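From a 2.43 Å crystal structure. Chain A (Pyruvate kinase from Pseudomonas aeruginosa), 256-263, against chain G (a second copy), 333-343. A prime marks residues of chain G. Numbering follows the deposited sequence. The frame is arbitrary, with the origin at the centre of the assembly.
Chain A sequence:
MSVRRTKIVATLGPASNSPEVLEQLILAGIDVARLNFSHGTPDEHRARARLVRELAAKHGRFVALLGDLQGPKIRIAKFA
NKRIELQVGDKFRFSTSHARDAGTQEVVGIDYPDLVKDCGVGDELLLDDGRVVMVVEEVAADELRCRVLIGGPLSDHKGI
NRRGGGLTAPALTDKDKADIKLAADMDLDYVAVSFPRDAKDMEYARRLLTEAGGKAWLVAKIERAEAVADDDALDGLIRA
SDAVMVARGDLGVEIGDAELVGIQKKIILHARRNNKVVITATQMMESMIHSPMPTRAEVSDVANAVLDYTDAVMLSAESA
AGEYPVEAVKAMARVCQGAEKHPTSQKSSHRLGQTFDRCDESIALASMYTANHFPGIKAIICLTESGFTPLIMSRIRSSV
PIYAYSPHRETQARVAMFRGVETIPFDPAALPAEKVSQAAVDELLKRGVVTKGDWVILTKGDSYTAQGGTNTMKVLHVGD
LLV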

# COMPACT_ATOMS: atom_id res chain seq x y z
N GLY A 256 -24.61 7.49 -22.86
CA GLY A 256 -25.13 6.13 -22.68
C GLY A 256 -25.15 5.68 -21.24
O GLY A 256 -24.20 5.89 -20.50
N ASP A 257 -26.24 5.07 -20.81
CA ASP A 257 -26.37 4.68 -19.41
C ASP A 257 -25.28 3.69 -18.94
O ASP A 257 -24.88 3.72 -17.79
N ALA A 258 -24.78 2.85 -19.83
CA ALA A 258 -23.73 1.90 -19.48
C ALA A 258 -22.39 2.55 -19.10
O ALA A 258 -21.52 1.88 -18.55
N GLU A 259 -22.20 3.83 -19.37
CA GLU A 259 -21.00 4.53 -18.98
C GLU A 259 -21.14 5.34 -17.71
O GLU A 259 -20.16 5.89 -17.22
N LEU A 260 -22.34 5.42 -17.16
CA LEU A 260 -22.58 6.29 -16.01
C LEU A 260 -21.78 5.91 -14.76
O LEU A 260 -21.23 6.76 -14.10
N VAL A 261 -21.70 4.63 -14.46
CA VAL A 261 -21.11 4.23 -13.20
C VAL A 261 -19.69 4.74 -13.03
O VAL A 261 -19.34 5.26 -11.96
N GLY A 262 -18.88 4.64 -14.08
CA GLY A 262 -17.50 5.07 -14.02
C GLY A 262 -17.37 6.57 -13.94
O GLY A 262 -16.51 7.09 -13.21
N ILE A 263 -18.23 7.27 -14.67
CA ILE A 263 -18.17 8.71 -14.74
C ILE A 263 -18.72 9.35 -13.44
O ILE A 263 -18.16 10.33 -12.95
N ALA G 333 -27.44 -6.98 -19.60
CA ALA G 333 -26.21 -7.39 -20.27
C ALA G 333 -25.37 -6.19 -20.72
O ALA G 333 -24.15 -6.21 -20.62
N ARG G 334 -26.02 -5.14 -21.19
CA ARG G 334 -25.33 -3.96 -21.67
C ARG G 334 -24.67 -3.22 -20.49
O ARG G 334 -23.54 -2.74 -20.61
N VAL G 335 -25.35 -3.17 -19.36
CA VAL G 335 -24.82 -2.47 -18.20
C VAL G 335 -23.62 -3.22 -17.65
O VAL G 335 -22.62 -2.59 -17.26
N CYS G 336 -23.69 -4.55 -17.66
CA CYS G 336 -22.55 -5.36 -17.23
C CYS G 336 -21.32 -5.07 -18.09
O CYS G 336 -20.23 -4.84 -17.59
N GLN G 337 -21.51 -5.06 -19.40
CA GLN G 337 -20.39 -4.79 -20.30
C GLN G 337 -19.74 -3.46 -20.02
O GLN G 337 -18.52 -3.36 -20.05
N GLY G 338 -20.56 -2.45 -19.73
CA GLY G 338 -20.03 -1.10 -19.47
C GLY G 338 -19.22 -1.06 -18.19
O GLY G 338 -18.11 -0.54 -18.18
N ALA G 339 -19.76 -1.63 -17.13
CA ALA G 339 -19.07 -1.64 -15.86
C ALA G 339 -17.76 -2.44 -15.91
O ALA G 339 -16.82 -2.13 -15.18
N GLU G 340 -17.70 -3.45 -16.77
CA GLU G 340 -16.49 -4.28 -16.89
C GLU G 340 -15.30 -3.54 -17.52
O GLU G 340 -14.17 -3.99 -17.35
N LYS G 341 -15.55 -2.43 -18.22
CA LYS G 341 -14.46 -1.60 -18.75
C LYS G 341 -13.71 -0.81 -17.66
O LYS G 341 -12.60 -0.38 -17.89
N HIS G 342 -14.31 -0.64 -16.50
CA HIS G 342 -13.67 0.08 -15.40
C HIS G 342 -12.31 -0.54 -15.06
O HIS G 342 -12.15 -1.76 -15.12
N PRO G 343 -11.31 0.30 -14.72
CA PRO G 343 -9.99 -0.24 -14.33
C PRO G 343 -9.97 -1.18 -13.12
O PRO G 343 -9.15 -2.10 -13.11

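What lets the two backbones come so close at Ala258? The CA atoms of Ala258 and Val335′ lie 4.7 Å apart, and the small side chain of Ala258 points toward the helix of chain G, its CB 3.7 Å from Arg334′ O. One turn on, Gly338′ CA approaches Ala258 O at 3.5 Å in a CA-H...O contact. Glycine is what fits here: an ideal CB on Gly338′ would sit 2.2 Å from Ala258 O, a clash.

Which charged groups pair across the contact? Asp257 (chi1 p) and Arg334′ (chi1 t, chi2 t, chi3 p) both leave their backbones sideways, yet their ends converge in a salt bridge. Arg334′ NH2 and NE both donate to Asp257 OD1, at 3.0 and 3.4 Å, but the bonds are weak: the N-H...O angles are only 131° and 126°. Glu259 starts away from chain G, but its m, m rotamer brings the carboxylate back to Lys341′. Lys341′ points toward chain A from its CA, and its m, t, m, t chain places NZ beside that carboxylate. Glu259 OE1 and Lys341′ NZ form a second salt bridge at 3.4 Å, its hydrogen bond also weak.

Where is the apolar packing? Val261, in the p rotamer, points toward chain G and sets its CG1 4.2 Å from Ala339′ CB. This is a modest contact between two small side chains, with Ala339′ itself buried.

How does the histidine meet the chain A helix? His342′ (chi1 t, chi2 -101°) points toward Gly262 and presents its ring edge, with CD2 3.8 Å from Gly262 CA; an ideal CB on that glycine would make a tight 3.4 Å approach to CD2. Alongside, water 1 bridges the chains, its O donating to Gly262 O at 2.9 Å and hydrogen-bonding with His342′ NE2 at 3.1 Å.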

# COMPACT_ATOMS: atom_id res chain seq x y z
CB ASP A 257 -27.80 4.30 -19.02
CG ASP A 257 -28.37 3.14 -19.83
OD1 ASP A 257 -27.58 2.40 -20.46
OD2 ASP A 257 -29.64 2.97 -19.85
CB ALA A 258 -23.52 0.92 -20.61
CB GLU A 259 -20.54 5.45 -20.13
CG GLU A 259 -20.33 4.74 -21.46
CD GLU A 259 -19.23 3.70 -21.42
OE1 GLU A 259 -19.38 2.64 -22.10
OE2 GLU A 259 -18.15 4.00 -20.84
CB LEU A 260 -24.06 6.32 -15.66
CG LEU A 260 -24.87 7.19 -16.63
CD1 LEU A 260 -26.33 7.09 -16.21
CD2 LEU A 260 -24.43 8.64 -16.67
CB VAL A 261 -21.14 2.69 -13.03
CG1 VAL A 261 -20.22 1.97 -14.02
CG2 VAL A 261 -20.82 2.32 -11.59
CB ILE A 263 -18.89 9.24 -16.00
CG1 ILE A 263 -18.06 8.96 -17.25
CG2 ILE A 263 -19.21 10.73 -15.94
CD1 ILE A 263 -18.30 7.64 -17.96
CB ALA G 333 -26.52 -8.30 -21.45
CB ARG G 334 -26.34 -3.06 -22.37
CG ARG G 334 -25.84 -2.05 -23.36
CD ARG G 334 -26.82 -0.90 -23.57
NE ARG G 334 -27.52 -0.39 -22.38
CZ ARG G 334 -28.84 -0.49 -22.13
NH1 ARG G 334 -29.71 -1.06 -22.98
NH2 ARG G 334 -29.35 0.01 -21.00
CB VAL G 335 -25.91 -2.27 -17.14
CG1 VAL G 335 -25.34 -1.66 -15.87
CG2 VAL G 335 -26.99 -1.35 -17.68
CB CYS G 336 -22.91 -6.84 -17.25
SG CYS G 336 -24.06 -7.33 -15.93
CB GLN G 337 -20.81 -4.81 -21.76
CG GLN G 337 -20.80 -6.18 -22.37
CD GLN G 337 -21.14 -6.08 -23.84
OE1 GLN G 337 -22.25 -5.63 -24.23
NE2 GLN G 337 -20.19 -6.45 -24.66
CB ALA G 339 -19.98 -2.20 -14.77
CB GLU G 340 -16.80 -5.58 -17.62
CG GLU G 340 -17.55 -6.58 -16.73
CD GLU G 340 -18.36 -7.63 -17.51
OE1 GLU G 340 -18.10 -7.86 -18.72
OE2 GLU G 340 -19.26 -8.23 -16.88
CB LYS G 341 -14.97 -0.62 -19.80
CG LYS G 341 -15.68 -1.29 -20.97
CD LYS G 341 -15.75 -0.43 -22.23
CE LYS G 341 -16.58 0.83 -22.03
NZ LYS G 341 -16.20 1.95 -22.96
CB HIS G 342 -14.57 0.06 -14.15
CG HIS G 342 -14.37 1.23 -13.23
ND1 HIS G 342 -13.63 1.16 -12.08
CD2 HIS G 342 -14.85 2.50 -13.29
CE1 HIS G 342 -13.64 2.33 -11.46
NE2 HIS G 342 -14.36 3.16 -12.19
CB PRO G 343 -9.17 1.02 -14.05
CG PRO G 343 -9.80 2.07 -14.91
CD PRO G 343 -11.28 1.77 -14.86
O HOH W 1 -14.10 6.20 -11.82